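Uncharacterized protein (Vanderwaltozyma polyspora, PDB 5THE) probably binds RNA as an Argonaute, of which the C-terminal lobe with its Piwi domain is seen here holding a bound RNA strand. Local coordinates at residues 184-189 with 240-245; 237-240 with 245-248; 479-484 with 495-500. One frame throughout, in Å; residues are numbered along the deposited sequence.

Interaction 1: residues 184-189 with 240-245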
loop_
_atom_site.group_PDB
_atom_site.type_symbol
_atom_site.label_atom_id
_atom_site.label_comp_id
_atom_site.label_asym_id
_atom_site.label_seq_id
_atom_site.Cartn_x
_atom_site.Cartn_y
_atom_site.Cartn_z
ATOM N N ASN A 184 -23.082 5.610 9.245
ATOM C CA ASN A 184 -22.105 5.364 10.300
ATOM C C ASN A 184 -21.953 3.857 10.522
ATOM O O ASN A 184 -21.827 3.378 11.652
ATOM C CB ASN A 184 -22.519 6.097 11.585
ATOM C CG ASN A 184 -21.552 5.905 12.740
ATOM O OD1 ASN A 184 -20.348 5.744 12.553
ATOM N ND2 ASN A 184 -22.097 5.908 13.954
ATOM N N THR A 185 -21.990 3.093 9.430
ATOM C CA THR A 185 -21.962 1.641 9.537
ATOM C C THR A 185 -20.810 1.064 8.724
ATOM O O THR A 185 -20.648 1.374 7.537
ATOM C CB THR A 185 -23.297 1.032 9.099
ATOM O OG1 THR A 185 -24.276 1.294 10.107
ATOM C CG2 THR A 185 -23.166 -0.465 8.939
ATOM N N TYR A 186 -20.008 0.238 9.386
ATOM C CA TYR A 186 -18.913 -0.494 8.774
ATOM C C TYR A 186 -19.361 -1.932 8.611
ATOM O O TYR A 186 -19.868 -2.534 9.565
ATOM C CB TYR A 186 -17.654 -0.421 9.647
ATOM C CG TYR A 186 -16.396 -0.800 8.906
ATOM C CD1 TYR A 186 -16.109 -2.135 8.625
ATOM C CD2 TYR A 186 -15.505 0.176 8.467
ATOM C CE1 TYR A 186 -14.970 -2.489 7.936
ATOM C CE2 TYR A 186 -14.356 -0.164 7.777
ATOM C CZ TYR A 186 -14.097 -1.499 7.514
ATOM O OH TYR A 186 -12.969 -1.854 6.830
ATOM N N ILE A 187 -19.199 -2.480 7.412
ATOM C CA ILE A 187 -19.633 -3.842 7.141
ATOM C C ILE A 187 -18.473 -4.802 7.353
ATOM O O ILE A 187 -17.380 -4.594 6.822
ATOM C CB ILE A 187 -20.177 -3.981 5.715
ATOM C CG1 ILE A 187 -21.482 -3.215 5.563
ATOM C CG2 ILE A 187 -20.388 -5.462 5.393
ATOM C CD1 ILE A 187 -21.816 -2.981 4.129
ATOM N N LEU A 188 -18.723 -5.878 8.089
ATOM C CA LEU A 188 -17.772 -6.981 8.213
ATOM C C LEU A 188 -18.358 -8.197 7.505
ATOM O O LEU A 188 -19.304 -8.819 7.996
ATOM C CB LEU A 188 -17.466 -7.282 9.678
ATOM C CG LEU A 188 -16.544 -8.477 9.916
ATOM C CD1 LEU A 188 -15.192 -8.278 9.209
ATOM C CD2 LEU A 188 -16.367 -8.718 11.417
ATOM N N TYR A 189 -17.828 -8.516 6.334
ATOM C CA TYR A 189 -18.223 -9.741 5.658
ATOM C C TYR A 189 -17.472 -10.908 6.293
ATOM O O TYR A 189 -16.236 -10.907 6.337
ATOM C CB TYR A 189 -17.924 -9.649 4.166
ATOM C CG TYR A 189 -18.818 -8.703 3.407
ATOM C CD1 TYR A 189 -20.197 -8.902 3.367
ATOM C CD2 TYR A 189 -18.282 -7.637 2.680
ATOM C CE1 TYR A 189 -21.016 -8.050 2.659
ATOM C CE2 TYR A 189 -19.106 -6.773 1.968
ATOM C CZ TYR A 189 -20.473 -6.986 1.961
ATOM O OH TYR A 189 -21.305 -6.139 1.258
ATOM N N LEU A 240 -7.817 2.582 8.810
ATOM C CA LEU A 240 -7.410 3.317 7.611
ATOM C C LEU A 240 -8.614 3.666 6.741
ATOM O O LEU A 240 -8.744 4.808 6.277
ATOM C CB LEU A 240 -6.381 2.516 6.811
ATOM C CG LEU A 240 -5.015 2.347 7.501
ATOM C CD1 LEU A 240 -4.120 1.391 6.713
ATOM C CD2 LEU A 240 -4.317 3.715 7.707
ATOM N N LYS A 241 -9.498 2.683 6.494
ATOM C CA LYS A 241 -10.696 2.932 5.698
ATOM C C LYS A 241 -11.575 3.991 6.338
ATOM O O LYS A 241 -12.223 4.769 5.634
ATOM C CB LYS A 241 -11.475 1.630 5.498
ATOM C CG LYS A 241 -10.828 0.740 4.444
ATOM C CD LYS A 241 -11.323 -0.676 4.536
ATOM C CE LYS A 241 -10.869 -1.507 3.342
ATOM N NZ LYS A 241 -11.328 -2.936 3.488
ATOM N N LEU A 242 -11.566 4.066 7.670
ATOM C CA LEU A 242 -12.230 5.123 8.416
ATOM C C LEU A 242 -11.389 6.400 8.527
ATOM O O LEU A 242 -11.643 7.208 9.426
ATOM C CB LEU A 242 -12.599 4.605 9.802
ATOM C CG LEU A 242 -13.700 3.545 9.733
ATOM C CD1 LEU A 242 -13.677 2.623 10.958
ATOM C CD2 LEU A 242 -15.035 4.264 9.609
ATOM N N LEU A 243 -10.409 6.588 7.641
ATOM C CA LEU A 243 -9.595 7.801 7.549
ATOM C C LEU A 243 -8.672 7.967 8.741
ATOM O O LEU A 243 -8.176 9.065 8.997
ATOM C CB LEU A 243 -10.457 9.064 7.380
ATOM C CG LEU A 243 -11.469 8.995 6.234
ATOM C CD1 LEU A 243 -12.214 10.330 6.049
ATOM C CD2 LEU A 243 -10.780 8.585 4.954
ATOM N N GLY A 244 -8.419 6.894 9.479
ATOM C CA GLY A 244 -7.550 6.973 10.626
ATOM C C GLY A 244 -6.078 6.887 10.270
ATOM O O GLY A 244 -5.669 6.761 9.118
ATOM N N SER A 245 -5.266 6.989 11.310
ATOM C CA SER A 245 -3.831 6.782 11.228
ATOM C C SER A 245 -3.499 5.740 12.274
ATOM O O SER A 245 -3.940 5.857 13.419
ATOM C CB SER A 245 -3.035 8.074 11.499
ATOM O OG SER A 245 -3.418 9.087 10.600
#
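Tyr186 meets the end of helix 228-241 through two neighbouring residues, Lys241 and Leu242. The aliphatic chain of Lys241 crosses the tyrosine at about a right angle, and the tightest approach is Tyr186 OH to Lys241 CD, 3.1 Å. Lys241 CB comes in at the ring edge, close to the ring plane. Beside it, Leu242 CD1 reaches Tyr186 CD2 obliquely at 3.9 Å, a plain apolar touch. The ring can reach this far because CG of Tyr186 stands opposite the backbone nitrogen (chi1 -163°), which carries the phenol off the strand toward the helix.

The polar ends find partners further out. Tyr186 OH is hydrogen-bonded to Ser216 OG and Lys241 NZ to Asn215 O, both on strand 215-219, the parallel neighbour of strand 185-191. Leu214, just ahead of that strand, packs against both Tyr186 and Leu242. On the helix side a Schellman motif ends the helix: Leu243, at positive phi, gives its N to Leu240 O at 2.8 Å, while Gly244 N turns back to Asn239 O. The contact thus joins the parallel sheet of what is, as in other Argonautes, probably the Rossmann-like Mid region to the last turn of helix 228-241. Lys241 also packs on an RNA phosphate; its methylenes lie against Tyr186 while Asn215 O holds NZ, and the positive charge nearby would probably favour the RNA backbone.

Interaction 2: residues 237-240 with 245-248; sequences KMNL and SNHS. With nucleotides of chain B.
The carboxamides of Asn239 and Asn246 run past each other in opposite directions, side by side rather than stacked, with their planes nearly coplanar at 27°. Asn246 OD1 lies 3.4 Å from Asn239 CB. Leu240 CG stands off the plane of the Asn246 amide, 3.6 Å from ND2, and the two side chains cross at about a right angle. This is the last part of helix 228-241 with the loop that doubles back beside it, in the Piwi-family lobe of an Argonaute.

Both carbonyls that Asn246 ND2 serves lie outside the two segments: Met236 O within the helix and Gly480 O in the loop before helix 490-515. One buried amide therefore ties helix to loop, and its two hydrogen bonds keep it from turning. Backbone bonds from Ser245 to Ser71 and from Asn246 to Ile70 hold the returning chain, and the His247 ring meets Trp62 in a T-shaped stack.

Lys237 turns the other way, toward the RNA. Its chain is bent at each torsion beyond CG (chi3 68°, chi4 62°), which brings its end to the linkage between nucleotides A2 and A3 of chain B: CD passes 3.6 Å from A2 O2', and CE 3.2 Å from A2 O3'. The ammonium also pairs with a further RNA phosphate and with Ile549 O at the C-terminus. With an alanine here, the two phosphates and the C-terminal carboxylate of Ile549 would probably lose the cation they share. On A3 the grip is a short hydrogen bond, Lys237 NZ to OP1 at 2.7 Å.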
loop_
_atom_site.group_PDB
_atom_site.type_symbol
_atom_site.label_atom_id
_atom_site.label_comp_id
_atom_site.label_asym_id
_atom_site.label_seq_id
_atom_site.Cartn_x
_atom_site.Cartn_y
_atom_site.Cartn_z
ATOM N N LYS A 237 -6.718 -2.198 9.211
ATOM C CA LYS A 237 -7.276 -1.901 7.897
ATOM C C LYS A 237 -8.557 -1.096 8.016
ATOM O O LYS A 237 -8.755 -0.131 7.275
ATOM C CB LYS A 237 -7.505 -3.214 7.128
ATOM C CG LYS A 237 -6.198 -3.955 6.826
ATOM C CD LYS A 237 -6.279 -5.472 7.064
ATOM C CE LYS A 237 -7.208 -6.185 6.077
ATOM N NZ LYS A 237 -6.783 -6.085 4.640
ATOM N N MET A 238 -9.437 -1.481 8.946
ATOM C CA MET A 238 -10.673 -0.735 9.158
ATOM C C MET A 238 -10.374 0.713 9.491
ATOM O O MET A 238 -10.972 1.635 8.921
ATOM C CB MET A 238 -11.475 -1.374 10.288
ATOM C CG MET A 238 -11.904 -2.808 9.996
ATOM S SD MET A 238 -12.794 -3.470 11.417
ATOM C CE MET A 238 -13.536 -4.962 10.715
ATOM N N ASN A 239 -9.440 0.928 10.420
ATOM C CA ASN A 239 -9.124 2.280 10.860
ATOM C C ASN A 239 -8.660 3.141 9.692
ATOM O O ASN A 239 -9.072 4.299 9.568
ATOM C CB ASN A 239 -8.059 2.239 11.957
ATOM C CG ASN A 239 -7.871 3.597 12.665
ATOM O OD1 ASN A 239 -6.773 3.959 13.040
ATOM N ND2 ASN A 239 -8.948 4.300 12.891
ATOM N N LEU A 240 -7.817 2.582 8.810
ATOM C CA LEU A 240 -7.410 3.317 7.611
ATOM C C LEU A 240 -8.614 3.666 6.741
ATOM O O LEU A 240 -8.744 4.808 6.277
ATOM C CB LEU A 240 -6.381 2.516 6.811
ATOM C CG LEU A 240 -5.015 2.347 7.501
ATOM C CD1 LEU A 240 -4.120 1.391 6.713
ATOM C CD2 LEU A 240 -4.317 3.715 7.707
ATOM N N SER A 245 -5.266 6.989 11.310
ATOM C CA SER A 245 -3.831 6.782 11.228
ATOM C C SER A 245 -3.499 5.740 12.274
ATOM O O SER A 245 -3.940 5.857 13.419
ATOM C CB SER A 245 -3.035 8.074 11.499
ATOM O OG SER A 245 -3.418 9.087 10.600
ATOM N N ASN A 246 -2.753 4.715 11.881
ATOM C CA ASN A 246 -2.328 3.724 12.862
ATOM C C ASN A 246 -0.993 4.132 13.468
ATOM O O ASN A 246 -0.952 4.744 14.542
ATOM C CB ASN A 246 -2.274 2.350 12.208
ATOM C CG ASN A 246 -3.629 1.934 11.700
ATOM O OD1 ASN A 246 -4.635 2.341 12.265
ATOM N ND2 ASN A 246 -3.670 1.147 10.621
ATOM N N HIS A 247 0.097 3.815 12.789
ATOM C CA HIS A 247 1.398 4.350 13.135
ATOM C C HIS A 247 1.867 5.258 12.016
ATOM O O HIS A 247 1.330 5.250 10.906
ATOM C CB HIS A 247 2.419 3.228 13.366
ATOM C CG HIS A 247 2.682 2.400 12.145
ATOM N ND1 HIS A 247 1.839 1.385 11.731
ATOM C CD2 HIS A 247 3.689 2.445 11.239
ATOM C CE1 HIS A 247 2.328 0.827 10.639
ATOM N NE2 HIS A 247 3.448 1.454 10.314
ATOM N N SER A 248 2.884 6.051 12.324
ATOM C CA SER A 248 3.537 6.894 11.345
ATOM C C SER A 248 5.006 6.928 11.713
ATOM O O SER A 248 5.461 6.200 12.602
ATOM C CB SER A 248 2.919 8.299 11.312
ATOM O OG SER A 248 3.382 9.104 12.400
ATOM P P A B 2 -8.436 -13.429 6.326
ATOM O OP1 A B 2 -7.559 -14.406 5.633
ATOM O OP2 A B 2 -9.292 -13.843 7.482
ATOM O "O5'" A B 2 -7.537 -12.195 6.776
ATOM C "C5'" A B 2 -8.129 -10.946 7.144
ATOM C "C4'" A B 2 -7.172 -10.117 7.951
ATOM O "O4'" A B 2 -6.967 -10.744 9.235
ATOM C "C3'" A B 2 -5.768 -9.992 7.389
ATOM O "O3'" A B 2 -5.679 -9.025 6.384
ATOM C "C2'" A B 2 -4.947 -9.668 8.628
ATOM O "O2'" A B 2 -5.172 -8.323 9.027
ATOM C "C1'" A B 2 -5.623 -10.571 9.650
ATOM N N9 A B 2 -5.027 -11.920 9.718
ATOM C C8 A B 2 -5.348 -13.002 8.935
ATOM N N7 A B 2 -4.705 -14.092 9.241
ATOM C C5 A B 2 -3.925 -13.702 10.325
ATOM C C6 A B 2 -3.016 -14.414 11.102
ATOM N N6 A B 2 -2.769 -15.704 10.869
ATOM N N1 A B 2 -2.382 -13.746 12.103
ATOM C C2 A B 2 -2.675 -12.446 12.285
ATOM N N3 A B 2 -3.522 -11.657 11.606
ATOM C C4 A B 2 -4.106 -12.365 10.632
ATOM P P A B 3 -4.634 -9.220 5.193
ATOM O OP1 A B 3 -4.937 -8.062 4.299
ATOM O OP2 A B 3 -4.697 -10.618 4.671
ATOM O "O5'" A B 3 -3.216 -9.015 5.897
ATOM C "C5'" A B 3 -2.892 -7.765 6.487
ATOM C "C4'" A B 3 -1.657 -7.863 7.337
ATOM O "O4'" A B 3 -1.895 -8.689 8.507
ATOM C "C3'" A B 3 -0.452 -8.507 6.678
ATOM O "O3'" A B 3 0.212 -7.604 5.832
ATOM C "C2'" A B 3 0.379 -8.929 7.877
ATOM O "O2'" A B 3 1.057 -7.807 8.431
ATOM C "C1'" A B 3 -0.716 -9.383 8.847
ATOM N N9 A B 3 -0.962 -10.810 8.652
ATOM C C8 A B 3 -1.714 -11.403 7.660
ATOM N N7 A B 3 -1.690 -12.713 7.721
ATOM C C5 A B 3 -0.878 -12.978 8.809
ATOM C C6 A B 3 -0.473 -14.185 9.365
ATOM N N6 A B 3 -0.880 -15.366 8.867
ATOM N N1 A B 3 0.342 -14.109 10.438
ATOM C C2 A B 3 0.717 -12.895 10.893
ATOM N N3 A B 3 0.409 -11.674 10.443
ATOM C C4 A B 3 -0.402 -11.811 9.385
#

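Interaction 3: residues 479-484 with 495-500; sequences FGRSTT and ADLLCT. With nucleotides of chain B.
Phe479 points its ring edge at Leu497 of helix 490-515, CZ to CD1 at 3.8 Å, the two side chains coming from opposite directions. With CG opposite the backbone nitrogen (chi1 -176°), the ring also sets its rim beside the A4 phosphate of chain B, CE2 lying 3.3 Å from OP1. Tyr493 and Tyr494 meet the same ring. Gly480 follows in a type I turn that runs from Phe479 to Ser482, its N bonded to Tyr494 OH.

Arg481 turns its guanidinium on the RNA. Its chain is extended from CG to NE, and NE and NH2 close like a fork on A4 OP1, at 2.7 and 2.8 Å, with bent N-H...O angles of 147° and 140°. That oxygen sits at the guanidinium edge, in plane. A3 OP1 of chain B stands 3.4 Å above one face and Leu497 CD1 3.5 Å above the other, both displaced toward the rim, while NH1 bonds Ile549 O. Here the long helix of the RNase H-like Piwi fold, which also carries Asp496 close to Asp272 and Asp344, backs a loop cradling the RNA backbone.

Ser482 lays its CB near the A3 ribose, and its OG shares a hydrogen bond with Thr484 OG1. Thr484 OG1 in turn is hydrogen-bonded to A4 O2' at 2.7 Å, and either hydroxyl could be the donor.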
loop_
_atom_site.group_PDB
_atom_site.type_symbol
_atom_site.label_atom_id
_atom_site.label_comp_id
_atom_site.label_asym_id
_atom_site.label_seq_id
_atom_site.Cartn_x
_atom_site.Cartn_y
_atom_site.Cartn_z
ATOM N N PHE A 479 3.760 1.256 6.173
ATOM C CA PHE A 479 2.707 0.467 5.545
ATOM C C PHE A 479 1.648 0.200 6.612
ATOM O O PHE A 479 1.870 -0.587 7.538
ATOM C CB PHE A 479 3.291 -0.813 4.967
ATOM C CG PHE A 479 2.308 -1.642 4.210
ATOM C CD1 PHE A 479 1.740 -1.172 3.036
ATOM C CD2 PHE A 479 1.977 -2.913 4.653
ATOM C CE1 PHE A 479 0.859 -1.955 2.318
ATOM C CE2 PHE A 479 1.087 -3.694 3.949
ATOM C CZ PHE A 479 0.520 -3.219 2.779
ATOM N N GLY A 480 0.510 0.875 6.505
ATOM C CA GLY A 480 -0.372 1.030 7.649
ATOM C C GLY A 480 -1.119 -0.220 8.090
ATOM O O GLY A 480 -1.767 -0.172 9.141
ATOM N N ARG A 481 -1.054 -1.327 7.344
ATOM C CA ARG A 481 -1.716 -2.546 7.802
ATOM C C ARG A 481 -0.754 -3.601 8.346
ATOM O O ARG A 481 -1.174 -4.731 8.618
ATOM C CB ARG A 481 -2.593 -3.137 6.689
ATOM C CG ARG A 481 -1.877 -3.944 5.620
ATOM C CD ARG A 481 -2.867 -4.508 4.599
ATOM N NE ARG A 481 -2.193 -5.365 3.629
ATOM C CZ ARG A 481 -2.738 -5.824 2.506
ATOM N NH1 ARG A 481 -3.986 -5.504 2.169
ATOM N NH2 ARG A 481 -2.026 -6.607 1.715
ATOM N N SER A 482 0.512 -3.263 8.568
ATOM C CA SER A 482 1.419 -4.207 9.193
ATOM C C SER A 482 2.195 -3.502 10.291
ATOM O O SER A 482 2.317 -2.276 10.302
ATOM C CB SER A 482 2.377 -4.837 8.173
ATOM O OG SER A 482 3.395 -3.922 7.813
ATOM N N THR A 483 2.696 -4.294 11.239
ATOM C CA THR A 483 3.572 -3.788 12.297
ATOM C C THR A 483 5.022 -4.105 11.980
ATOM O O THR A 483 5.829 -4.418 12.858
ATOM C CB THR A 483 3.158 -4.365 13.646
ATOM O OG1 THR A 483 3.135 -5.800 13.575
ATOM C CG2 THR A 483 1.756 -3.873 14.000
ATOM N N THR A 484 5.360 -4.063 10.692
ATOM C CA THR A 484 6.696 -4.390 10.228
ATOM C C THR A 484 7.099 -3.357 9.199
ATOM O O THR A 484 6.244 -2.707 8.596
ATOM C CB THR A 484 6.746 -5.775 9.582
ATOM O OG1 THR A 484 5.869 -5.769 8.453
ATOM C CG2 THR A 484 6.306 -6.886 10.581
ATOM N N ALA A 495 0.085 0.930 -4.258
ATOM C CA ALA A 495 -0.274 0.926 -5.672
ATOM C C ALA A 495 -0.493 -0.491 -6.174
ATOM O O ALA A 495 -1.416 -0.736 -6.964
ATOM C CB ALA A 495 0.805 1.628 -6.502
ATOM N N ASP A 496 0.357 -1.436 -5.744
ATOM C CA ASP A 496 0.153 -2.835 -6.119
ATOM C C ASP A 496 -1.220 -3.312 -5.676
ATOM O O ASP A 496 -1.949 -3.943 -6.447
ATOM C CB ASP A 496 1.234 -3.732 -5.508
ATOM C CG ASP A 496 2.610 -3.378 -5.975
ATOM O OD1 ASP A 496 2.742 -2.720 -7.026
ATOM O OD2 ASP A 496 3.571 -3.768 -5.290
ATOM N N LEU A 497 -1.582 -3.023 -4.419
ATOM C CA LEU A 497 -2.863 -3.469 -3.878
ATOM C C LEU A 497 -4.038 -2.837 -4.603
ATOM O O LEU A 497 -5.088 -3.467 -4.742
ATOM C CB LEU A 497 -2.938 -3.138 -2.389
ATOM C CG LEU A 497 -1.862 -3.878 -1.584
ATOM C CD1 LEU A 497 -1.889 -3.397 -0.141
ATOM C CD2 LEU A 497 -2.138 -5.368 -1.661
ATOM N N LEU A 498 -3.902 -1.584 -5.038
ATOM C CA LEU A 498 -5.012 -0.956 -5.739
ATOM C C LEU A 498 -5.197 -1.581 -7.117
ATOM O O LEU A 498 -6.333 -1.808 -7.554
ATOM C CB LEU A 498 -4.788 0.554 -5.835
ATOM C CG LEU A 498 -5.828 1.338 -6.645
ATOM C CD1 LEU A 498 -7.230 1.006 -6.160
ATOM C CD2 LEU A 498 -5.551 2.866 -6.543
ATOM N N CYS A 499 -4.090 -1.871 -7.810
ATOM C CA CYS A 499 -4.170 -2.627 -9.059
ATOM C C CYS A 499 -4.857 -3.964 -8.861
ATOM O O CYS A 499 -5.655 -4.398 -9.707
ATOM C CB CYS A 499 -2.778 -2.866 -9.621
ATOM S SG CYS A 499 -2.265 -1.698 -10.824
ATOM N N THR A 500 -4.535 -4.657 -7.768
ATOM C CA THR A 500 -5.179 -5.939 -7.503
ATOM C C THR A 500 -6.666 -5.754 -7.254
ATOM O O THR A 500 -7.486 -6.521 -7.772
ATOM C CB THR A 500 -4.504 -6.629 -6.319
ATOM O OG1 THR A 500 -3.153 -6.877 -6.674
ATOM C CG2 THR A 500 -5.193 -7.969 -5.956
ATOM P P A B 4 0.576 -7.993 4.323
ATOM O OP1 A B 4 0.120 -6.834 3.512
ATOM O OP2 A B 4 0.132 -9.362 4.037
ATOM O "O5'" A B 4 2.166 -7.978 4.349
ATOM C "C5'" A B 4 2.851 -6.900 4.959
ATOM C "C4'" A B 4 3.937 -7.375 5.884
ATOM O "O4'" A B 4 3.370 -8.131 6.977
ATOM C "C3'" A B 4 4.968 -8.307 5.279
ATOM O "O3'" A B 4 5.934 -7.585 4.544
ATOM C "C2'" A B 4 5.522 -9.012 6.512
ATOM O "O2'" A B 4 6.416 -8.156 7.216
ATOM C "C1'" A B 4 4.249 -9.160 7.355
ATOM N N9 A B 4 3.561 -10.429 7.093
ATOM C C8 A B 4 2.794 -10.737 5.998
ATOM N N7 A B 4 2.294 -11.948 6.026
ATOM C C5 A B 4 2.763 -12.458 7.223
ATOM C C6 A B 4 2.564 -13.696 7.818
ATOM N N6 A B 4 1.824 -14.641 7.227
ATOM N N1 A B 4 3.151 -13.907 9.019
ATOM C C2 A B 4 3.884 -12.914 9.569
ATOM N N3 A B 4 4.139 -11.688 9.101
ATOM C C4 A B 4 3.546 -11.537 7.903
ATOM P P A B 3 -4.634 -9.220 5.193
ATOM O OP1 A B 3 -4.937 -8.062 4.299
ATOM O OP2 A B 3 -4.697 -10.618 4.671
ATOM O "O5'" A B 3 -3.216 -9.015 5.897
ATOM C "C5'" A B 3 -2.892 -7.765 6.487
ATOM C "C4'" A B 3 -1.657 -7.863 7.337
ATOM O "O4'" A B 3 -1.895 -8.689 8.507
ATOM C "C3'" A B 3 -0.452 -8.507 6.678
ATOM O "O3'" A B 3 0.212 -7.604 5.832
ATOM C "C2'" A B 3 0.379 -8.929 7.877
ATOM O "O2'" A B 3 1.057 -7.807 8.431
ATOM C "C1'" A B 3 -0.716 -9.383 8.847
ATOM N N9 A B 3 -0.962 -10.810 8.652
ATOM C C8 A B 3 -1.714 -11.403 7.660
ATOM N N7 A B 3 -1.690 -12.713 7.721
ATOM C C5 A B 3 -0.878 -12.978 8.809
ATOM C C6 A B 3 -0.473 -14.185 9.365
ATOM N N6 A B 3 -0.880 -15.366 8.867
ATOM N N1 A B 3 0.342 -14.109 10.438
ATOM C C2 A B 3 0.717 -12.895 10.893
ATOM N N3 A B 3 0.409 -11.674 10.443
ATOM C C4 A B 3 -0.402 -11.811 9.385
#

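How the interactions relate
All three contacts are buried, but the centre of interaction 3 lies about 3 Å from the centre of the chain, while the centres of interactions 2 and 1 lie about 12 Å and 17 Å from it. Interactions 1 and 2 hold the same helix, 228-241, one against the parallel sheet and the other against the returning loop; Met238 packs on Tyr186 and Leu188 between them. Interaction 3 belongs to another helix, 490-515, yet its loop packs on both others through Leu240, whose CD1 lies 3.7 Å from Gly480 C. Chemistry shifts accordingly: interaction 1 is mostly apolar, interaction 2 rests on a buried amide, and interaction 3 pairs leucine packing with direct grip of phosphate and ribose.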